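Local coordinates for antiterminator Q protein (Enterobacteria phage SfI, PDB 6JNY) that probably acts on RNA polymerase as a phage antitermination factor, letting transcription read through terminators into downstream phage genes, at residues G63-I66 with S67-D71; Q119-L123 with A124-R128; R128-D131 with E132-A136. All coordinates share one frame; numbering follows the deposited sequence.

Interaction 1 (G63-I66 with S67-D71)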
loop_
_atom_site.group_PDB
_atom_site.type_symbol
_atom_site.label_atom_id
_atom_site.label_comp_id
_atom_site.label_asym_id
_atom_site.label_seq_id
_atom_site.Cartn_x
_atom_site.Cartn_y
_atom_site.Cartn_z
ATOM N N GLY A 63 7.672 -13.149 5.153
ATOM C CA GLY A 63 6.307 -12.795 4.808
ATOM C C GLY A 63 5.476 -12.434 6.023
ATOM O O GLY A 63 4.727 -11.452 6.007
ATOM N N MET A 64 5.605 -13.213 7.098
ATOM C CA MET A 64 4.853 -12.918 8.310
ATOM C C MET A 64 5.346 -11.638 8.972
ATOM O O MET A 64 4.536 -10.823 9.434
ATOM C CB MET A 64 4.919 -14.104 9.276
ATOM C CG MET A 64 4.008 -15.238 8.849
ATOM S SD MET A 64 3.997 -16.656 9.963
ATOM C CE MET A 64 5.645 -17.320 9.705
ATOM N N LEU A 65 6.664 -11.442 9.035
ATOM C CA LEU A 65 7.200 -10.237 9.661
ATOM C C LEU A 65 6.730 -8.995 8.916
ATOM O O LEU A 65 6.280 -8.018 9.529
ATOM C CB LEU A 65 8.727 -10.298 9.693
ATOM C CG LEU A 65 9.502 -9.127 10.318
ATOM C CD1 LEU A 65 10.799 -9.617 10.913
ATOM C CD2 LEU A 65 9.793 -8.011 9.316
ATOM N N ILE A 66 6.830 -9.013 7.587
ATOM C CA ILE A 66 6.413 -7.847 6.815
ATOM C C ILE A 66 4.918 -7.613 6.955
ATOM O O ILE A 66 4.462 -6.468 7.030
ATOM C CB ILE A 66 6.849 -7.964 5.345
ATOM C CG1 ILE A 66 8.368 -8.024 5.250
ATOM C CG2 ILE A 66 6.287 -6.787 4.509
ATOM C CD1 ILE A 66 8.875 -8.553 3.901
ATOM N N SER A 67 4.128 -8.688 6.957
ATOM C CA SER A 67 2.680 -8.541 7.066
ATOM C C SER A 67 2.294 -7.901 8.392
ATOM O O SER A 67 1.383 -7.063 8.443
ATOM C CB SER A 67 2.008 -9.912 6.958
ATOM O OG SER A 67 2.229 -10.524 5.700
ATOM N N GLN A 68 2.947 -8.322 9.478
ATOM C CA GLN A 68 2.687 -7.731 10.785
ATOM C C GLN A 68 3.064 -6.259 10.790
ATOM O O GLN A 68 2.342 -5.426 11.354
ATOM C CB GLN A 68 3.473 -8.483 11.858
ATOM C CG GLN A 68 3.021 -9.912 12.095
ATOM C CD GLN A 68 3.625 -10.505 13.355
ATOM O OE1 GLN A 68 3.122 -11.492 13.890
ATOM N NE2 GLN A 68 4.708 -9.898 13.839
ATOM N N VAL A 69 4.183 -5.912 10.151
ATOM C CA VAL A 69 4.570 -4.507 10.043
ATOM C C VAL A 69 3.523 -3.728 9.263
ATOM O O VAL A 69 3.050 -2.671 9.702
ATOM C CB VAL A 69 5.969 -4.389 9.414
ATOM C CG1 VAL A 69 6.247 -2.973 8.972
ATOM C CG2 VAL A 69 7.015 -4.873 10.393
ATOM N N VAL A 70 3.155 -4.224 8.081
ATOM C CA VAL A 70 2.245 -3.471 7.229
ATOM C C VAL A 70 0.887 -3.309 7.893
ATOM O O VAL A 70 0.300 -2.220 7.879
ATOM C CB VAL A 70 2.138 -4.130 5.844
ATOM C CG1 VAL A 70 1.021 -3.499 5.040
ATOM C CG2 VAL A 70 3.459 -4.005 5.123
ATOM N N ASP A 71 0.359 -4.378 8.488
ATOM C CA ASP A 71 -0.950 -4.263 9.115
ATOM C C ASP A 71 -0.917 -3.278 10.272
ATOM O O ASP A 71 -1.856 -2.491 10.452
ATOM C CB ASP A 71 -1.438 -5.627 9.604
ATOM C CG ASP A 71 -2.892 -5.591 10.050
ATOM O OD1 ASP A 71 -3.787 -5.635 9.184
ATOM O OD2 ASP A 71 -3.140 -5.504 11.271
#
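Ser-67 turns its side chain back along the helix onto the carbonyl of Gly-63, one turn earlier. Its CB lies 3.3 Å from Gly-63 O, and with chi1 at -63° the hydroxyl sits beside the residue's own backbone N, which carries OG to 2.7 Å from that same Gly-63 O. Ser-67 OG is the donor. The regular helical bond from Ser-67 N reaches Gly-63 O as well, at 3.0 Å, so the carbonyl is gripped twice, with the two donors on opposite faces of its plane. OG is also hydrogen-bonded to Trp-23 NE1 of helix 10-28, which ties this buried hydroxyl to the neighbouring helix.

Beside it, Ile-66 and Val-70 meet through their methyl branches, CG2 to CG2 at 4.0 Å. Both touch Trp-23. Leu-65 CD2 and Val-69 CG2 make a looser pair at 4.3 Å, turned to Ala-148 of helix 123-155. Helix 60-74 thus packs against helices 10-28, 78-90 and 123-155, Val-70 reaching Phe-81 and Leu-84 of helix 78-90, while the serine hydroxyl folded onto the i-4 carbonyl is a familiar way for a buried helix to satisfy a polar side chain.

Interaction 2 (Q119-L123 with A124-R128)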
loop_
_atom_site.group_PDB
_atom_site.type_symbol
_atom_site.label_atom_id
_atom_site.label_comp_id
_atom_site.label_asym_id
_atom_site.label_seq_id
_atom_site.Cartn_x
_atom_site.Cartn_y
_atom_site.Cartn_z
ATOM N N GLN A 119 -17.826 18.908 -7.766
ATOM C CA GLN A 119 -17.432 18.212 -8.985
ATOM C C GLN A 119 -16.651 16.965 -8.597
ATOM O O GLN A 119 -15.945 16.957 -7.587
ATOM C CB GLN A 119 -16.554 19.134 -9.833
ATOM C CG GLN A 119 -16.341 18.704 -11.270
ATOM C CD GLN A 119 -15.638 19.781 -12.076
ATOM O OE1 GLN A 119 -14.737 20.452 -11.575
ATOM N NE2 GLN A 119 -16.055 19.956 -13.327
ATOM N N LYS A 120 -16.797 15.909 -9.396
ATOM C CA LYS A 120 -15.957 14.739 -9.204
ATOM C C LYS A 120 -14.536 15.039 -9.686
ATOM O O LYS A 120 -14.337 15.843 -10.601
ATOM C CB LYS A 120 -16.532 13.547 -9.965
ATOM C CG LYS A 120 -17.681 12.874 -9.232
ATOM C CD LYS A 120 -18.220 11.677 -9.986
ATOM C CE LYS A 120 -19.541 11.215 -9.387
ATOM N NZ LYS A 120 -20.051 9.966 -10.018
ATOM N N PRO A 121 -13.525 14.426 -9.073
ATOM C CA PRO A 121 -12.144 14.742 -9.445
ATOM C C PRO A 121 -11.800 14.242 -10.843
ATOM O O PRO A 121 -12.320 13.229 -11.318
ATOM C CB PRO A 121 -11.313 14.014 -8.376
ATOM C CG PRO A 121 -12.172 12.911 -7.926
ATOM C CD PRO A 121 -13.588 13.438 -7.985
ATOM N N SER A 122 -10.910 14.982 -11.497
ATOM C CA SER A 122 -10.423 14.599 -12.812
ATOM C C SER A 122 -9.574 13.335 -12.710
ATOM O O SER A 122 -9.151 12.925 -11.622
ATOM C CB SER A 122 -9.595 15.731 -13.418
ATOM O OG SER A 122 -8.346 15.872 -12.768
ATOM N N LEU A 123 -9.337 12.702 -13.864
ATOM C CA LEU A 123 -8.458 11.539 -13.884
ATOM C C LEU A 123 -7.031 11.931 -13.524
ATOM O O LEU A 123 -6.335 11.193 -12.819
ATOM C CB LEU A 123 -8.515 10.856 -15.252
ATOM C CG LEU A 123 -7.710 9.568 -15.421
ATOM C CD1 LEU A 123 -8.221 8.461 -14.511
ATOM C CD2 LEU A 123 -7.759 9.122 -16.888
ATOM N N ALA A 124 -6.577 13.096 -13.988
ATOM C CA ALA A 124 -5.243 13.564 -13.629
ATOM C C ALA A 124 -5.108 13.731 -12.122
ATOM O O ALA A 124 -4.067 13.395 -11.541
ATOM C CB ALA A 124 -4.941 14.880 -14.342
ATOM N N THR A 125 -6.152 14.252 -11.473
ATOM C CA THR A 125 -6.125 14.401 -10.021
ATOM C C THR A 125 -6.073 13.045 -9.337
ATOM O O THR A 125 -5.319 12.857 -8.379
ATOM C CB THR A 125 -7.358 15.180 -9.563
ATOM O OG1 THR A 125 -7.288 16.516 -10.069
ATOM C CG2 THR A 125 -7.436 15.230 -8.038
ATOM N N CYS A 126 -6.864 12.087 -9.816
ATOM C CA CYS A 126 -6.872 10.764 -9.205
ATOM C C CYS A 126 -5.526 10.068 -9.372
ATOM O O CYS A 126 -5.058 9.387 -8.452
ATOM C CB CYS A 126 -8.003 9.928 -9.795
ATOM S SG CYS A 126 -9.644 10.547 -9.319
ATOM N N ARG A 127 -4.875 10.243 -10.527
ATOM C CA ARG A 127 -3.545 9.664 -10.707
ATOM C C ARG A 127 -2.546 10.246 -9.715
ATOM O O ARG A 127 -1.739 9.509 -9.131
ATOM C CB ARG A 127 -3.053 9.911 -12.130
ATOM C CG ARG A 127 -3.715 9.038 -13.147
ATOM C CD ARG A 127 -3.387 9.525 -14.538
ATOM N NE ARG A 127 -3.935 8.613 -15.524
ATOM C CZ ARG A 127 -4.006 8.866 -16.825
ATOM N NH1 ARG A 127 -3.561 10.018 -17.302
ATOM N NH2 ARG A 127 -4.526 7.961 -17.640
ATOM N N ARG A 128 -2.578 11.565 -9.518
ATOM C CA ARG A 128 -1.676 12.191 -8.559
ATOM C C ARG A 128 -1.946 11.691 -7.146
ATOM O O ARG A 128 -1.008 11.397 -6.393
ATOM C CB ARG A 128 -1.807 13.715 -8.628
ATOM C CG ARG A 128 -0.881 14.424 -7.657
ATOM C CD ARG A 128 -1.009 15.942 -7.703
ATOM N NE ARG A 128 -2.391 16.411 -7.653
ATOM C CZ ARG A 128 -3.112 16.515 -6.540
ATOM N NH1 ARG A 128 -2.590 16.176 -5.366
ATOM N NH2 ARG A 128 -4.362 16.962 -6.598
HETATM O O HOH W 1 -9.758 17.424 -10.260
#
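Thr-125 OG1 is held by two partners: Ser-122 OG lies 3.0 Å from it in a hydrogen bond that either hydroxyl could donate, and water 1 sits 2.6 Å from Thr-125 OG1. The same water accepts a hydrogen bond from Ser-122 N, 3.0 Å from the water oxygen, so it joins the backbone of one residue to the side chain of the other. Ser-122 is the N-cap of the long helix, and its hydroxyl is swung inward over the first turn: chi1 of 72° sets OG between the residue's own N and carbonyl carbon, facing Thr-125. Thr-125 answers by keeping OG1 beside its backbone N, which leaves its CG2 methyl directed to the ring of Pro-121.

Pro-121, just ahead of the cap, packs its CG on Cys-126 SG at 3.7 Å, an apolar pairing across the helix start that resembles a hydrophobic staple. The helical ladder starts at once, with Cys-126 N bonded to Ser-122 O at 3.0 Å and Arg-127 N to Leu-123 O at 2.9 Å.

Leu-123 and Arg-127, one turn apart, slant across each other. The CD2 methyl of Leu-123 rests over one face of the Arg-127 guanidinium, shifted toward its rim, and comes within 3.5 Å of Arg-127 NH2. Further back along the arginine, NE lies 3.9 Å from Leu-123 CG.

The capped turn is where strand 115-119 gives way to helix 123-155. Pro-121 and Thr-125 touch Arg-108 on the partner strand 108-112, whereas Cys-126 reaches Tyr-101, Leu-123 reaches His-102 and Arg-127 reaches His-95 and Ala-98, all on helix 94-103, so the helix start touches both the two-stranded hairpin and that helix.

Interaction 3 (R128-D131 with E132-A136)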
loop_
_atom_site.group_PDB
_atom_site.type_symbol
_atom_site.label_atom_id
_atom_site.label_comp_id
_atom_site.label_asym_id
_atom_site.label_seq_id
_atom_site.Cartn_x
_atom_site.Cartn_y
_atom_site.Cartn_z
ATOM N N ARG A 128 -2.578 11.565 -9.518
ATOM C CA ARG A 128 -1.676 12.191 -8.559
ATOM C C ARG A 128 -1.946 11.691 -7.146
ATOM O O ARG A 128 -1.008 11.397 -6.393
ATOM C CB ARG A 128 -1.807 13.715 -8.628
ATOM C CG ARG A 128 -0.881 14.424 -7.657
ATOM C CD ARG A 128 -1.009 15.942 -7.703
ATOM N NE ARG A 128 -2.391 16.411 -7.653
ATOM C CZ ARG A 128 -3.112 16.515 -6.540
ATOM N NH1 ARG A 128 -2.590 16.176 -5.366
ATOM N NH2 ARG A 128 -4.362 16.962 -6.598
ATOM N N GLU A 129 -3.223 11.569 -6.773
ATOM C CA GLU A 129 -3.559 11.111 -5.427
ATOM C C GLU A 129 -3.118 9.673 -5.194
ATOM O O GLU A 129 -2.646 9.344 -4.102
ATOM C CB GLU A 129 -5.049 11.300 -5.157
ATOM C CG GLU A 129 -5.394 12.772 -4.935
ATOM C CD GLU A 129 -6.873 13.038 -4.800
ATOM O OE1 GLU A 129 -7.668 12.077 -4.834
ATOM O OE2 GLU A 129 -7.243 14.226 -4.654
ATOM N N VAL A 130 -3.259 8.795 -6.192
ATOM C CA VAL A 130 -2.801 7.420 -6.002
ATOM C C VAL A 130 -1.294 7.385 -5.778
ATOM O O VAL A 130 -0.796 6.683 -4.887
ATOM C CB VAL A 130 -3.233 6.528 -7.178
ATOM C CG1 VAL A 130 -2.447 5.209 -7.163
ATOM C CG2 VAL A 130 -4.729 6.278 -7.107
ATOM N N ASP A 131 -0.548 8.142 -6.580
ATOM C CA ASP A 131 0.895 8.226 -6.408
ATOM C C ASP A 131 1.247 8.748 -5.023
ATOM O O ASP A 131 2.153 8.220 -4.361
ATOM C CB ASP A 131 1.474 9.138 -7.491
ATOM C CG ASP A 131 1.827 8.384 -8.755
ATOM O OD1 ASP A 131 1.011 7.539 -9.191
ATOM O OD2 ASP A 131 2.922 8.632 -9.309
ATOM N N GLU A 132 0.523 9.770 -4.555
ATOM C CA GLU A 132 0.813 10.351 -3.247
ATOM C C GLU A 132 0.480 9.374 -2.129
ATOM O O GLU A 132 1.202 9.295 -1.125
ATOM C CB GLU A 132 0.023 11.647 -3.062
ATOM C CG GLU A 132 0.588 12.834 -3.807
ATOM C CD GLU A 132 -0.376 14.006 -3.835
ATOM O OE1 GLU A 132 -1.439 13.924 -3.175
ATOM O OE2 GLU A 132 -0.066 15.014 -4.505
ATOM N N ILE A 133 -0.620 8.640 -2.269
ATOM C CA ILE A 133 -0.998 7.663 -1.253
ATOM C C ILE A 133 0.046 6.555 -1.156
ATOM O O ILE A 133 0.453 6.159 -0.054
ATOM C CB ILE A 133 -2.416 7.128 -1.535
ATOM C CG1 ILE A 133 -3.459 8.217 -1.256
ATOM C CG2 ILE A 133 -2.699 5.856 -0.731
ATOM C CD1 ILE A 133 -4.810 7.915 -1.885
ATOM N N LEU A 134 0.512 6.044 -2.296
ATOM C CA LEU A 134 1.547 5.018 -2.256
ATOM C C LEU A 134 2.826 5.557 -1.625
ATOM O O LEU A 134 3.432 4.901 -0.765
ATOM C CB LEU A 134 1.804 4.457 -3.660
ATOM C CG LEU A 134 0.736 3.496 -4.168
ATOM C CD1 LEU A 134 0.899 3.303 -5.684
ATOM C CD2 LEU A 134 0.836 2.170 -3.446
ATOM N N ASN A 135 3.233 6.764 -2.014
ATOM C CA ASN A 135 4.436 7.360 -1.450
ATOM C C ASN A 135 4.300 7.545 0.048
ATOM O O ASN A 135 5.219 7.221 0.797
ATOM C CB ASN A 135 4.726 8.692 -2.138
ATOM C CG ASN A 135 5.981 9.341 -1.614
ATOM O OD1 ASN A 135 5.935 10.169 -0.697
ATOM N ND2 ASN A 135 7.119 8.957 -2.178
ATOM N N ALA A 136 3.150 8.031 0.498
ATOM C CA ALA A 136 2.964 8.273 1.924
ATOM C C ALA A 136 2.964 6.961 2.692
ATOM O O ALA A 136 3.487 6.886 3.814
ATOM C CB ALA A 136 1.649 9.019 2.136
#
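Arg-128 and Glu-132 meet one turn apart with their guanidinium and carboxylate planes turned 52° from each other. The salt bridge between them runs through a single hydrogen-bonded pair, Arg-128 NH1 to Glu-132 OE2 at 2.9 Å, with an N-H...O angle of 157°. The oxygen lies almost exactly in the guanidinium plane, at its edge, but the donor meets OE2 on its syn side and well out of the carboxylate plane, so the two flat groups do not form the coplanar, two-bond pairing. A bend in the arginine at chi3 (48°) brings NH1 round to the acid. Nearer the backbone, Arg-128 CG lies 3.3 Å from Glu-132 OE2. The glutamate is extended beyond CG, and its CG lies 3.4 Å from Arg-128 O. That carbonyl accepts the backbone bond from Glu-132 N, at 2.9 Å, so one residue pair is joined by both main chain and side chain.

On another face Val-130 and Leu-134 lie side by side and point the same way, with Val-130 CG1 touching Leu-134 CD1 at 4.1 Å. Ile-133 instead folds back over the backbone: its CG1 is 3.2 Å from Glu-129 O, the carbonyl that accepts the hydrogen bond of Ile-133 N.

The carboxylate of Glu-129 has its partners outside this ladder: OE1 is hydrogen-bonded to Tyr-101 OH and forms a salt bridge with Arg-108 NH2 on strand 108-112. Within helix 123-155, Val-130 faces Ile-97 and Tyr-101 of helix 94-103, while Ile-133 and Leu-134 both reach Ile-83 of helix 78-90; the charged Arg-128 and Glu-132 pair is carried on the exposed side of the same helix.

Interactions 2 and 3 follow directly along helix 123-155, sharing Arg-128, with centres about 12 Å apart: interaction 2 is the capped start of the helix and interaction 3 the next turns. Tyr-101 and Arg-108 serve both, Tyr-101 by touching Cys-126 and Val-130, Arg-108 by meeting Pro-121 and Thr-125 and pairing with Glu-129. Interaction 1 lies across the centre of the chain, about 31 Å from interaction 2 and 21 Å from interaction 3 between centres, and touches neither. The long helix still links them, since its later residues Val-144, Leu-145 and Ala-148 pack on Leu-65 and Val-69 of helix 60-74.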